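PDB 5GGY: Iron(III) ABC transporter, periplasmic iron-compound-binding protein from Vibrio cholerae, which probably binds ferric siderophores such as iron-loaded Desferal in the periplasm and delivers them to an ABC transporter for iron uptake. Local coordinates for residues A[31-36]-A[131-136]; A[50-55]-A[253-258]; A[138-143]-A[262-267]; A[158-163]-A[189-194]; A[217-222]-A[273-278]. One frame throughout, in Å; residues are numbered along the deposited sequence.

Contact 1 (A[31-36]-A[131-136]); sequences LELGIQ and AVAQQK
Two oxygens of E32 hold the ammonium nitrogen NZ of K136. NZ donates to the backbone O of E32 at 2.9 Å. It reaches this oxygen in the carbonyl plane, on a lone pair, with a C=O...NZ angle of 114°. NZ also forms a salt bridge to E32 OE2. That pair is modelled very close, so its exact length is doubtful. A water that donates to L31 O takes a weak bond from the same NZ. The lysine chain is extended beyond CG and spans the gap from helix 130-154. The glutamate chain bends at chi2 (-74°), and the two side chains cross at about a right angle. OE1 of E32 is hydrogen-bonded to Y266 OH. Beside this polar knot lies an apolar patch. L33 CD2 rests on A133 CB at 3.7 Å, and V132 CG2 lies 4.0 Å from L33 CA. F120 and A124 of helix 112-126 touch both L33 and A133. The chain turns away through a Schellman motif at G34, whose N bonds back to L31 O at 3.0 Å. K136 thus places positive charge near the C-terminal end of helix 24-32. This probably suits the helix dipole and keeps the buried E32 ionised.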
# COMPACT_ATOMS: atom_id res chain seq x y z
N LEU A 31 -6.56 5.13 -16.83
CA LEU A 31 -6.71 3.87 -17.56
C LEU A 31 -6.77 2.69 -16.60
O LEU A 31 -7.59 1.78 -16.78
CB LEU A 31 -5.58 3.68 -18.56
CG LEU A 31 -5.61 4.54 -19.83
CD1 LEU A 31 -4.44 4.20 -20.73
CD2 LEU A 31 -6.93 4.36 -20.56
N GLU A 32 -5.90 2.70 -15.60
CA GLU A 32 -5.86 1.62 -14.61
C GLU A 32 -7.14 1.58 -13.77
O GLU A 32 -7.51 0.54 -13.24
CB GLU A 32 -4.64 1.78 -13.70
CG GLU A 32 -3.31 1.64 -14.41
CD GLU A 32 -2.98 0.21 -14.77
OE1 GLU A 32 -1.96 -0.00 -15.47
OE2 GLU A 32 -3.72 -0.71 -14.36
N LEU A 33 -7.81 2.73 -13.67
CA LEU A 33 -9.06 2.82 -12.93
C LEU A 33 -10.24 2.39 -13.79
O LEU A 33 -11.37 2.30 -13.30
CB LEU A 33 -9.28 4.25 -12.42
CG LEU A 33 -8.37 4.71 -11.28
CD1 LEU A 33 -8.66 6.16 -10.93
CD2 LEU A 33 -8.56 3.81 -10.06
N GLY A 34 -9.98 2.12 -15.06
CA GLY A 34 -11.03 1.74 -15.98
C GLY A 34 -11.77 2.95 -16.53
O GLY A 34 -12.94 2.86 -16.88
N ILE A 35 -11.07 4.08 -16.58
CA ILE A 35 -11.63 5.31 -17.12
C ILE A 35 -10.97 5.65 -18.45
O ILE A 35 -9.79 6.01 -18.48
CB ILE A 35 -11.44 6.50 -16.14
CG1 ILE A 35 -12.10 6.20 -14.79
CG2 ILE A 35 -12.00 7.78 -16.75
CD1 ILE A 35 -13.61 6.37 -14.78
N GLN A 36 -11.71 5.52 -19.54
CA GLN A 36 -11.18 5.84 -20.86
C GLN A 36 -11.31 7.32 -21.17
O GLN A 36 -12.42 7.83 -21.33
CB GLN A 36 -11.87 5.02 -21.95
CG GLN A 36 -11.51 3.55 -21.97
CD GLN A 36 -11.96 2.85 -23.24
OE1 GLN A 36 -12.57 3.46 -24.11
NE2 GLN A 36 -11.65 1.56 -23.34
N ALA A 131 -12.91 0.86 -5.28
CA ALA A 131 -12.77 -0.58 -5.10
C ALA A 131 -11.72 -1.18 -6.03
O ALA A 131 -10.91 -2.01 -5.62
CB ALA A 131 -14.12 -1.27 -5.32
N VAL A 132 -11.74 -0.75 -7.29
CA VAL A 132 -10.77 -1.21 -8.27
C VAL A 132 -9.37 -0.69 -7.92
O VAL A 132 -8.38 -1.39 -8.11
CB VAL A 132 -11.18 -0.78 -9.71
CG1 VAL A 132 -12.36 0.18 -9.66
CG2 VAL A 132 -10.01 -0.19 -10.48
N ALA A 133 -9.31 0.53 -7.39
CA ALA A 133 -8.05 1.11 -6.96
C ALA A 133 -7.42 0.32 -5.83
O ALA A 133 -6.21 0.08 -5.82
CB ALA A 133 -8.24 2.56 -6.54
N GLN A 134 -8.25 -0.09 -4.87
CA GLN A 134 -7.78 -0.89 -3.74
C GLN A 134 -7.30 -2.26 -4.20
O GLN A 134 -6.28 -2.76 -3.73
CB GLN A 134 -8.89 -1.04 -2.70
CG GLN A 134 -8.71 -0.17 -1.47
CD GLN A 134 -7.50 -0.55 -0.66
OE1 GLN A 134 -7.43 -1.64 -0.09
NE2 GLN A 134 -6.52 0.35 -0.60
N GLN A 135 -8.05 -2.86 -5.12
CA GLN A 135 -7.72 -4.19 -5.63
C GLN A 135 -6.38 -4.19 -6.37
O GLN A 135 -5.64 -5.16 -6.32
CB GLN A 135 -8.85 -4.70 -6.53
CG GLN A 135 -8.48 -4.91 -8.00
CD GLN A 135 -7.80 -6.24 -8.26
OE1 GLN A 135 -8.11 -7.24 -7.62
NE2 GLN A 135 -6.86 -6.25 -9.20
N LYS A 136 -6.07 -3.09 -7.05
CA LYS A 136 -4.84 -3.00 -7.83
C LYS A 136 -3.64 -2.69 -6.95
O LYS A 136 -2.52 -3.13 -7.23
CB LYS A 136 -4.98 -1.96 -8.94
CG LYS A 136 -5.90 -2.40 -10.06
CD LYS A 136 -5.55 -1.71 -11.36
CE LYS A 136 -6.27 -2.35 -12.54
NZ LYS A 136 -5.83 -1.78 -13.83
O HOH W 1 -7.69 -1.50 -16.58

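Contact 2 (A[50-55]-A[253-258]); sequences VVQPEV and RPVWSY
V50 lays its CG2 over one face of the W256 indole, a CH-pi contact. Here two loops of the bilobal binding-protein fold meet. One follows helix 43-49 and the other follows strand 249-252. CG2 of V50 lies 4.2 Å from the centroid of the W256 five-membered ring, 27° off its normal. Y258 CD1 lies over the opposite face of the indole, toward its rim, and W24 packs edge-to-face with it. Q52 supplies the polar half. Its CG sits between the backbone N and the carbonyl carbon (chi1 61°), and a bend at chi2 brings the amide to the other loop. NE2 of Q52 donates to P254 O at 3.3 Å with a nearly straight N-H...O angle of 171°. The carbonyl oxygen lies in the amide plane, and NE2 approaches it on a lone pair. Next to this bond V51 CG2 touches P254 CB at 3.6 Å. One water links V50 O, Q52 NE2 and W256 N. R253 keeps its main charge partner elsewhere, in a salt bridge from NE to E273. A second water lies in its guanidinium plane. It accepts from R253 NH1 at 3.2 Å and donates to Q52 OE1 at 3.1 Å and to P254 O at 2.8 Å.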
# COMPACT_ATOMS: atom_id res chain seq x y z
N VAL A 50 6.04 4.36 -22.62
CA VAL A 50 5.24 3.90 -21.48
C VAL A 50 4.71 2.48 -21.67
O VAL A 50 4.67 1.69 -20.72
CB VAL A 50 4.05 4.83 -21.23
CG1 VAL A 50 3.31 4.43 -19.96
CG2 VAL A 50 4.52 6.27 -21.13
N VAL A 51 4.29 2.18 -22.90
CA VAL A 51 3.81 0.85 -23.29
C VAL A 51 2.54 0.43 -22.54
O VAL A 51 1.49 0.24 -23.16
CB VAL A 51 4.89 -0.22 -23.08
CG1 VAL A 51 4.42 -1.56 -23.62
CG2 VAL A 51 6.19 0.19 -23.76
N GLN A 52 2.64 0.26 -21.23
CA GLN A 52 1.50 -0.17 -20.42
C GLN A 52 1.12 0.88 -19.37
O GLN A 52 1.99 1.51 -18.78
CB GLN A 52 1.81 -1.52 -19.74
CG GLN A 52 2.99 -1.51 -18.78
CD GLN A 52 4.33 -1.58 -19.48
OE1 GLN A 52 4.55 -2.41 -20.35
NE2 GLN A 52 5.24 -0.69 -19.10
N PRO A 53 -0.19 1.06 -19.15
CA PRO A 53 -1.31 0.35 -19.79
C PRO A 53 -1.56 0.81 -21.22
O PRO A 53 -1.25 1.95 -21.57
CB PRO A 53 -2.50 0.69 -18.89
CG PRO A 53 -2.17 2.03 -18.36
CD PRO A 53 -0.67 2.03 -18.15
N GLU A 54 -2.11 -0.08 -22.04
CA GLU A 54 -2.38 0.23 -23.44
C GLU A 54 -3.48 1.27 -23.58
O GLU A 54 -4.55 1.15 -22.98
CB GLU A 54 -2.76 -1.03 -24.22
CG GLU A 54 -3.06 -0.76 -25.69
CD GLU A 54 -3.72 -1.93 -26.39
OE1 GLU A 54 -4.15 -1.76 -27.55
OE2 GLU A 54 -3.81 -3.02 -25.78
N VAL A 55 -3.22 2.30 -24.38
CA VAL A 55 -4.22 3.32 -24.66
C VAL A 55 -5.21 2.81 -25.70
O VAL A 55 -4.80 2.39 -26.79
CB VAL A 55 -3.58 4.62 -25.16
CG1 VAL A 55 -4.64 5.62 -25.59
CG2 VAL A 55 -2.68 5.22 -24.08
N ARG A 253 13.30 -3.38 -20.03
CA ARG A 253 12.26 -3.12 -21.02
C ARG A 253 11.46 -1.87 -20.64
O ARG A 253 11.30 -1.57 -19.46
CB ARG A 253 11.33 -4.33 -21.15
CG ARG A 253 10.62 -4.74 -19.88
CD ARG A 253 9.71 -5.94 -20.15
NE ARG A 253 9.08 -6.44 -18.93
CZ ARG A 253 7.92 -6.01 -18.45
NH1 ARG A 253 7.24 -5.07 -19.09
NH2 ARG A 253 7.44 -6.52 -17.33
N PRO A 254 10.98 -1.13 -21.65
CA PRO A 254 10.34 0.19 -21.48
C PRO A 254 9.28 0.25 -20.37
O PRO A 254 8.20 -0.31 -20.50
CB PRO A 254 9.69 0.44 -22.84
CG PRO A 254 10.58 -0.27 -23.80
CD PRO A 254 11.05 -1.50 -23.08
N VAL A 255 9.63 0.93 -19.28
CA VAL A 255 8.68 1.26 -18.23
C VAL A 255 8.87 2.71 -17.82
O VAL A 255 9.97 3.12 -17.45
CB VAL A 255 8.84 0.36 -16.98
CG1 VAL A 255 7.87 0.80 -15.91
CG2 VAL A 255 8.61 -1.10 -17.34
N TRP A 256 7.80 3.49 -17.89
CA TRP A 256 7.87 4.92 -17.63
C TRP A 256 8.25 5.20 -16.17
O TRP A 256 7.54 4.81 -15.25
CB TRP A 256 6.54 5.59 -17.98
CG TRP A 256 6.58 7.09 -18.06
CD1 TRP A 256 5.75 7.97 -17.44
CD2 TRP A 256 7.50 7.89 -18.83
NE1 TRP A 256 6.08 9.26 -17.76
CE2 TRP A 256 7.16 9.24 -18.62
CE3 TRP A 256 8.57 7.59 -19.67
CZ2 TRP A 256 7.85 10.29 -19.22
CZ3 TRP A 256 9.26 8.63 -20.27
CH2 TRP A 256 8.90 9.96 -20.03
N SER A 257 9.38 5.87 -15.99
CA SER A 257 9.90 6.15 -14.66
C SER A 257 9.30 7.43 -14.08
O SER A 257 9.72 7.90 -13.02
CB SER A 257 11.42 6.26 -14.70
OG SER A 257 12.00 5.14 -15.35
N TYR A 258 8.32 7.99 -14.78
CA TYR A 258 7.62 9.17 -14.31
C TYR A 258 6.11 8.98 -14.44
O TYR A 258 5.41 9.85 -14.94
CB TYR A 258 8.07 10.41 -15.09
CG TYR A 258 9.56 10.43 -15.37
CD1 TYR A 258 10.07 9.99 -16.58
CD2 TYR A 258 10.46 10.89 -14.41
CE1 TYR A 258 11.42 10.01 -16.84
CE2 TYR A 258 11.82 10.91 -14.66
CZ TYR A 258 12.29 10.47 -15.88
OH TYR A 258 13.64 10.48 -16.14
O HOH W 2 5.25 1.93 -18.26
O HOH W 3 7.50 -2.86 -21.32

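Contact 3 (A[138-143]-A[262-267]); sequences EAMYAR and MSLRYS
M140 and R265 slide past each other in opposite directions, with M140 CG 3.6 Å from R265 CB. They join two helices that run nearly side by side. The segments 138-143 and 262-267 approach to 9.8 Å between axes, with 25° between their directions. Helix 130-154 is the long helix that spans the two lobes in this class of binding protein. M140 sends CG anti to the backbone N (chi1 -169°), which carries SD to the other helix. There SD meets M262 CE at 3.7 Å and L264 CB at 4.0 Å. K136 and L137, one turn back on helix 130-154, also touch M262. R265 stretches out to helix 130-154. Its NH1 comes to 3.8 Å from A139 CB. The two guanidinium planes of R143 and R265 are only 20° apart. E269 has contacts with both arginines and probably offsets their like charges: R143 NE makes a salt bridge to its OE2, and R265 NE makes a long, weak ion pair to the same oxygen. R143 NH1 has a further salt bridge to E146. Farther out, Y141 OH is hydrogen-bonded to E54 of the second subunit. Back at the interface, aliphatic carbon of R143 lies over one face of the R265 guanidinium: R143 CG stands 4.0 Å above the plane, over its centre.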
# COMPACT_ATOMS: atom_id res chain seq x y z
N GLU A 138 -3.52 -3.58 -3.68
CA GLU A 138 -3.35 -4.81 -2.91
C GLU A 138 -2.57 -5.84 -3.71
O GLU A 138 -1.67 -6.49 -3.19
CB GLU A 138 -4.71 -5.38 -2.49
CG GLU A 138 -5.40 -4.60 -1.39
CD GLU A 138 -6.84 -5.05 -1.19
OE1 GLU A 138 -7.30 -5.94 -1.93
OE2 GLU A 138 -7.52 -4.50 -0.29
N ALA A 139 -2.93 -5.98 -4.98
CA ALA A 139 -2.25 -6.91 -5.88
C ALA A 139 -0.81 -6.47 -6.10
O ALA A 139 0.08 -7.30 -6.28
CB ALA A 139 -2.99 -7.00 -7.20
N MET A 140 -0.59 -5.16 -6.09
CA MET A 140 0.74 -4.60 -6.28
C MET A 140 1.67 -4.94 -5.12
O MET A 140 2.80 -5.39 -5.34
CB MET A 140 0.65 -3.08 -6.45
CG MET A 140 1.94 -2.44 -6.93
SD MET A 140 1.81 -0.66 -7.18
CE MET A 140 1.68 -0.09 -5.49
N TYR A 141 1.20 -4.72 -3.90
CA TYR A 141 1.99 -4.99 -2.70
C TYR A 141 2.28 -6.47 -2.56
O TYR A 141 3.33 -6.87 -2.05
CB TYR A 141 1.28 -4.46 -1.46
CG TYR A 141 1.10 -2.96 -1.47
CD1 TYR A 141 2.12 -2.12 -1.89
CD2 TYR A 141 -0.10 -2.38 -1.07
CE1 TYR A 141 1.96 -0.74 -1.90
CE2 TYR A 141 -0.27 -1.01 -1.08
CZ TYR A 141 0.76 -0.19 -1.50
OH TYR A 141 0.59 1.17 -1.51
N ALA A 142 1.35 -7.30 -3.02
CA ALA A 142 1.54 -8.74 -3.03
C ALA A 142 2.56 -9.12 -4.10
O ALA A 142 3.42 -9.97 -3.87
CB ALA A 142 0.22 -9.46 -3.26
N ARG A 143 2.46 -8.47 -5.25
CA ARG A 143 3.39 -8.69 -6.36
C ARG A 143 4.82 -8.33 -5.95
O ARG A 143 5.77 -9.01 -6.34
CB ARG A 143 2.97 -7.87 -7.58
CG ARG A 143 3.82 -8.10 -8.81
CD ARG A 143 3.88 -9.57 -9.17
NE ARG A 143 4.54 -9.80 -10.45
CZ ARG A 143 4.91 -10.99 -10.90
NH1 ARG A 143 4.69 -12.07 -10.16
NH2 ARG A 143 5.50 -11.11 -12.08
N MET A 262 0.55 2.27 -10.79
CA MET A 262 0.77 0.95 -11.36
C MET A 262 2.10 0.85 -12.11
O MET A 262 2.56 -0.25 -12.41
CB MET A 262 -0.39 0.56 -12.28
CG MET A 262 -1.69 0.26 -11.55
SD MET A 262 -1.57 -1.09 -10.35
CE MET A 262 -1.53 -0.18 -8.81
N SER A 263 2.71 2.00 -12.39
CA SER A 263 4.04 2.03 -12.99
C SER A 263 5.06 1.48 -12.00
O SER A 263 6.13 1.03 -12.40
CB SER A 263 4.42 3.45 -13.41
OG SER A 263 4.68 4.27 -12.28
N LEU A 264 4.72 1.54 -10.72
CA LEU A 264 5.56 0.98 -9.67
C LEU A 264 5.58 -0.54 -9.77
O LEU A 264 6.62 -1.17 -9.59
CB LEU A 264 5.05 1.41 -8.29
CG LEU A 264 4.88 2.92 -8.07
CD1 LEU A 264 4.22 3.19 -6.73
CD2 LEU A 264 6.22 3.63 -8.18
N ARG A 265 4.42 -1.12 -10.07
CA ARG A 265 4.30 -2.56 -10.25
C ARG A 265 5.04 -3.02 -11.50
O ARG A 265 5.74 -4.03 -11.48
CB ARG A 265 2.83 -2.98 -10.34
CG ARG A 265 2.62 -4.48 -10.54
CD ARG A 265 1.25 -4.79 -11.13
NE ARG A 265 1.14 -6.19 -11.54
CZ ARG A 265 0.48 -7.12 -10.85
NH1 ARG A 265 -0.15 -6.80 -9.73
NH2 ARG A 265 0.44 -8.37 -11.30
N TYR A 266 4.86 -2.28 -12.59
CA TYR A 266 5.50 -2.61 -13.86
C TYR A 266 7.02 -2.49 -13.76
O TYR A 266 7.75 -3.35 -14.25
CB TYR A 266 4.99 -1.69 -14.97
CG TYR A 266 3.49 -1.76 -15.18
CD1 TYR A 266 2.76 -0.61 -15.46
CD2 TYR A 266 2.82 -2.97 -15.11
CE1 TYR A 266 1.39 -0.67 -15.65
CE2 TYR A 266 1.45 -3.03 -15.31
CZ TYR A 266 0.74 -1.88 -15.58
OH TYR A 266 -0.62 -1.94 -15.77
N SER A 267 7.48 -1.43 -13.11
CA SER A 267 8.90 -1.23 -12.89
C SER A 267 9.49 -2.39 -12.09
O SER A 267 10.55 -2.91 -12.43
CB SER A 267 9.16 0.09 -12.15
OG SER A 267 8.71 1.21 -12.90

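Contact 4 (A[158-163]-A[189-194]); sequences TLPAVV and LGLSSA
L159 points its side chain at the turn that precedes strand 192-193. Its CB lies 3.6 Å from G190 O and also touches L191 CD2. CG passes the same G190 carbonyl at 4.0 Å. At the tip, CD1 comes to 3.3 Å from G190 O and almost as near to L189 O. Across this contact the leucine meets backbone carbonyls more than side chains. L151 and Q152 of helix 130-154 also touch it. The turn it meets is a Schellman motif: G190 leaves the preceding helix with positive phi. L191 returns the contact. CG lies anti to the carbonyl carbon (chi1 -65°), and CD2 settles against P160 and reaches V162 CG2 at 3.8 Å. L275 of helix 262-276 touches both L191 and V162.

Past this apolar patch the backbones pair. V162 N donates to S192 O at 2.7 Å. The return bond, A194 N to V162 O, is weak at 3.2 Å. S193 CA gives a C-H...O contact to the same V162 O. A161 CB and A194 CB then meet at 3.9 Å. The hydroxyl of S193 turns elsewhere, to Q183. Two parallel bridges, A161 with S192 and V162 with S193, add the short strand 192-193 to strand 161-167. Strand 161-167 also pairs with strand 219-223, so all three belong to one mixed sheet. Such a sheet packed against helices is the core of the alpha/beta C-terminal lobe in this binding-protein family.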
# COMPACT_ATOMS: atom_id res chain seq x y z
N THR A 158 22.42 -11.64 1.52
CA THR A 158 21.60 -10.46 1.25
C THR A 158 21.49 -10.15 -0.24
O THR A 158 22.25 -10.67 -1.06
CB THR A 158 22.17 -9.22 1.97
OG1 THR A 158 23.47 -8.91 1.45
CG2 THR A 158 22.27 -9.47 3.46
N LEU A 159 20.54 -9.28 -0.58
CA LEU A 159 20.30 -8.87 -1.95
C LEU A 159 21.34 -7.84 -2.40
O LEU A 159 21.81 -7.04 -1.60
CB LEU A 159 18.88 -8.31 -2.10
CG LEU A 159 17.77 -9.34 -1.91
CD1 LEU A 159 16.40 -8.68 -1.87
CD2 LEU A 159 17.82 -10.39 -3.01
N PRO A 160 21.70 -7.87 -3.70
CA PRO A 160 22.76 -7.00 -4.23
C PRO A 160 22.38 -5.53 -4.27
O PRO A 160 21.20 -5.19 -4.21
CB PRO A 160 22.97 -7.54 -5.64
CG PRO A 160 21.66 -8.13 -6.01
CD PRO A 160 21.12 -8.73 -4.74
N ALA A 161 23.38 -4.66 -4.38
CA ALA A 161 23.14 -3.22 -4.52
C ALA A 161 22.89 -2.87 -5.98
O ALA A 161 23.62 -3.32 -6.87
CB ALA A 161 24.32 -2.43 -3.97
N VAL A 162 21.86 -2.07 -6.23
CA VAL A 162 21.46 -1.74 -7.59
C VAL A 162 21.38 -0.23 -7.81
O VAL A 162 20.86 0.50 -6.97
CB VAL A 162 20.09 -2.37 -7.94
CG1 VAL A 162 19.66 -1.98 -9.35
CG2 VAL A 162 20.14 -3.88 -7.80
N VAL A 163 21.91 0.23 -8.93
CA VAL A 163 21.72 1.61 -9.35
C VAL A 163 20.92 1.63 -10.66
O VAL A 163 21.17 0.83 -11.57
CB VAL A 163 23.06 2.36 -9.52
CG1 VAL A 163 23.97 1.65 -10.50
CG2 VAL A 163 22.83 3.80 -9.94
N LEU A 189 11.67 -3.92 -3.16
CA LEU A 189 12.10 -5.21 -3.69
C LEU A 189 13.17 -5.85 -2.80
O LEU A 189 13.65 -6.95 -3.09
CB LEU A 189 12.63 -5.06 -5.11
CG LEU A 189 12.06 -6.00 -6.17
CD1 LEU A 189 10.55 -6.04 -6.07
CD2 LEU A 189 12.50 -5.54 -7.55
N GLY A 190 13.53 -5.15 -1.73
CA GLY A 190 14.56 -5.62 -0.83
C GLY A 190 15.96 -5.26 -1.30
O GLY A 190 16.95 -5.64 -0.68
N LEU A 191 16.04 -4.51 -2.40
CA LEU A 191 17.33 -4.12 -2.97
C LEU A 191 17.89 -2.85 -2.33
O LEU A 191 17.13 -1.99 -1.87
CB LEU A 191 17.20 -3.93 -4.48
CG LEU A 191 16.87 -5.18 -5.31
CD1 LEU A 191 16.36 -4.79 -6.68
CD2 LEU A 191 18.09 -6.08 -5.42
N SER A 192 19.21 -2.74 -2.30
CA SER A 192 19.87 -1.54 -1.79
C SER A 192 20.44 -0.72 -2.94
O SER A 192 20.53 -1.20 -4.07
CB SER A 192 20.97 -1.92 -0.79
OG SER A 192 21.79 -2.95 -1.30
N SER A 193 20.80 0.53 -2.65
CA SER A 193 21.31 1.43 -3.68
C SER A 193 22.82 1.36 -3.80
O SER A 193 23.54 1.45 -2.80
CB SER A 193 20.88 2.87 -3.37
OG SER A 193 19.48 2.95 -3.14
N ALA A 194 23.31 1.20 -5.03
CA ALA A 194 24.74 1.13 -5.28
C ALA A 194 25.35 2.52 -5.30
O ALA A 194 26.51 2.71 -4.92
CB ALA A 194 25.02 0.41 -6.59

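Contact 5 (A[217-222]-A[273-278]); sequences QGYVLY and ESLLAV
L275 CD1 is the centre of the buried part of this contact. It lies 4.0 Å from Y219 CB and equally near Y219 CG, and it meets L221 CD1 at 4.2 Å. The L275 side chain sets off roughly anti to the backbone N (chi1 -156°), which swings its tip from the helix flank toward the strand. L221 and L275 cross at about a right angle. The other branch of L221, CD2, rests on S274 CB at 4.1 Å. All four of these residues are buried. V162 and L191 also touch L275, and V252 touches both L221 and S274. Alternate residues Y219 and L221 of strand 219-223 thus face the end of helix 262-276, while V220 faces away from it.

The other end is less buried. Past the helix the chain continues to V278, which is partly exposed. Its side chain and that of Y219 slide past each other in opposite directions, with V278 CG2 3.9 Å from Y219 CE1. The carbonyl O of V278 lies at the edge of the Y219 ring, in its plane, 3.6 Å from CE1. F155 packs edge-to-face with the same ring. Just before the strand, Q217 and G218 are poorly ordered.

The contact between helix end and strand is therefore mainly one of apolar side chains. Polar groups of the helix end find partners elsewhere: S274 OG bonds to S251 O, and N250 ND2 bonds to S274 O. At the edge of the tyrosine, the carbonyl of V278 probably gains a little from the slightly positive ring hydrogens.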
# COMPACT_ATOMS: atom_id res chain seq x y z
N GLN A 217 30.36 -2.05 -6.70
CA GLN A 217 29.37 -2.87 -6.02
C GLN A 217 28.19 -3.25 -6.91
O GLN A 217 27.29 -2.46 -7.15
CB GLN A 217 28.86 -2.13 -4.78
CG GLN A 217 28.55 -0.66 -5.02
CD GLN A 217 28.85 0.20 -3.81
OE1 GLN A 217 28.47 -0.13 -2.69
NE2 GLN A 217 29.54 1.31 -4.03
N GLY A 218 28.22 -4.48 -7.41
CA GLY A 218 27.04 -5.07 -8.03
C GLY A 218 26.59 -4.54 -9.37
O GLY A 218 27.38 -4.43 -10.31
N TYR A 219 25.32 -4.18 -9.45
CA TYR A 219 24.61 -4.16 -10.72
C TYR A 219 24.14 -2.78 -11.20
O TYR A 219 23.84 -1.89 -10.40
CB TYR A 219 23.40 -5.10 -10.63
CG TYR A 219 23.78 -6.54 -10.34
CD1 TYR A 219 23.76 -7.50 -11.35
CD2 TYR A 219 24.16 -6.94 -9.07
CE1 TYR A 219 24.11 -8.81 -11.10
CE2 TYR A 219 24.51 -8.26 -8.81
CZ TYR A 219 24.49 -9.18 -9.82
OH TYR A 219 24.84 -10.49 -9.57
N VAL A 220 24.09 -2.64 -12.52
CA VAL A 220 23.64 -1.42 -13.17
C VAL A 220 22.51 -1.72 -14.15
O VAL A 220 22.67 -2.52 -15.07
CB VAL A 220 24.79 -0.72 -13.92
CG1 VAL A 220 24.26 0.36 -14.85
CG2 VAL A 220 25.78 -0.14 -12.92
N LEU A 221 21.37 -1.07 -13.95
CA LEU A 221 20.22 -1.25 -14.83
C LEU A 221 19.86 0.04 -15.55
O LEU A 221 19.75 1.10 -14.91
CB LEU A 221 19.01 -1.76 -14.03
CG LEU A 221 19.14 -3.12 -13.34
CD1 LEU A 221 17.89 -3.44 -12.54
CD2 LEU A 221 19.41 -4.21 -14.37
N TYR A 222 19.68 -0.03 -16.86
CA TYR A 222 19.28 1.15 -17.63
C TYR A 222 18.00 0.88 -18.42
O TYR A 222 17.84 -0.17 -19.04
CB TYR A 222 20.40 1.61 -18.56
CG TYR A 222 20.83 0.61 -19.62
CD1 TYR A 222 20.27 0.63 -20.89
CD2 TYR A 222 21.81 -0.34 -19.35
CE1 TYR A 222 20.65 -0.27 -21.86
CE2 TYR A 222 22.20 -1.25 -20.31
CZ TYR A 222 21.62 -1.21 -21.56
OH TYR A 222 22.01 -2.12 -22.53
N GLU A 273 12.92 -8.90 -13.64
CA GLU A 273 13.20 -9.67 -14.85
C GLU A 273 14.62 -9.45 -15.37
O GLU A 273 15.33 -10.40 -15.68
CB GLU A 273 12.18 -9.32 -15.93
CG GLU A 273 12.57 -9.75 -17.33
CD GLU A 273 11.59 -9.26 -18.37
OE1 GLU A 273 10.43 -8.98 -18.00
OE2 GLU A 273 11.98 -9.14 -19.55
N SER A 274 15.03 -8.19 -15.45
CA SER A 274 16.38 -7.86 -15.92
C SER A 274 17.44 -8.25 -14.90
O SER A 274 18.60 -8.49 -15.26
CB SER A 274 16.49 -6.37 -16.25
OG SER A 274 16.08 -6.11 -17.58
N LEU A 275 17.05 -8.31 -13.64
CA LEU A 275 17.99 -8.60 -12.56
C LEU A 275 18.09 -10.10 -12.30
O LEU A 275 19.11 -10.58 -11.80
CB LEU A 275 17.58 -7.86 -11.29
CG LEU A 275 18.70 -7.60 -10.28
CD1 LEU A 275 19.82 -6.80 -10.95
CD2 LEU A 275 18.16 -6.86 -9.07
N LEU A 276 17.03 -10.84 -12.63
CA LEU A 276 17.06 -12.29 -12.54
C LEU A 276 17.96 -12.85 -13.64
O LEU A 276 18.66 -13.84 -13.43
CB LEU A 276 15.65 -12.88 -12.64
CG LEU A 276 14.80 -12.78 -11.37
CD1 LEU A 276 13.44 -13.42 -11.58
CD2 LEU A 276 15.52 -13.42 -10.19
N ALA A 277 17.93 -12.22 -14.80
CA ALA A 277 18.95 -12.47 -15.81
C ALA A 277 20.23 -11.83 -15.29
O ALA A 277 20.18 -11.01 -14.38
CB ALA A 277 18.55 -11.91 -17.16
N VAL A 278 21.37 -12.21 -15.86
CA VAL A 278 22.71 -11.78 -15.43
C VAL A 278 22.97 -12.03 -13.93
O VAL A 278 23.98 -11.58 -13.38
CB VAL A 278 22.99 -10.27 -15.79
CG1 VAL A 278 22.36 -9.90 -17.13
CG2 VAL A 278 22.54 -9.29 -14.69

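Overall arrangement
Contacts 1 and 3 lie along the long helix 130-154, with centres 13 Å apart. E32 of contact 1 and Y266 of contact 3 join them. Contact 2 lies nearest the middle of the chain, its centre about 7 Å from the chain's centre. It touches contact 1 through P53 and contact 3 through Q52 and V255. R253 and E273 tie it to contact 5. Contacts 4 and 5 sit 10 Å apart, centre to centre, on neighbouring strands, where Y219 N lies 3.2 Å from A161 O. Contacts 1 and 5 are about 31 Å apart between centres. In this family the siderophore is bound in the cleft between the two lobes. The protein is in its apo form, so no ligand marks that site here.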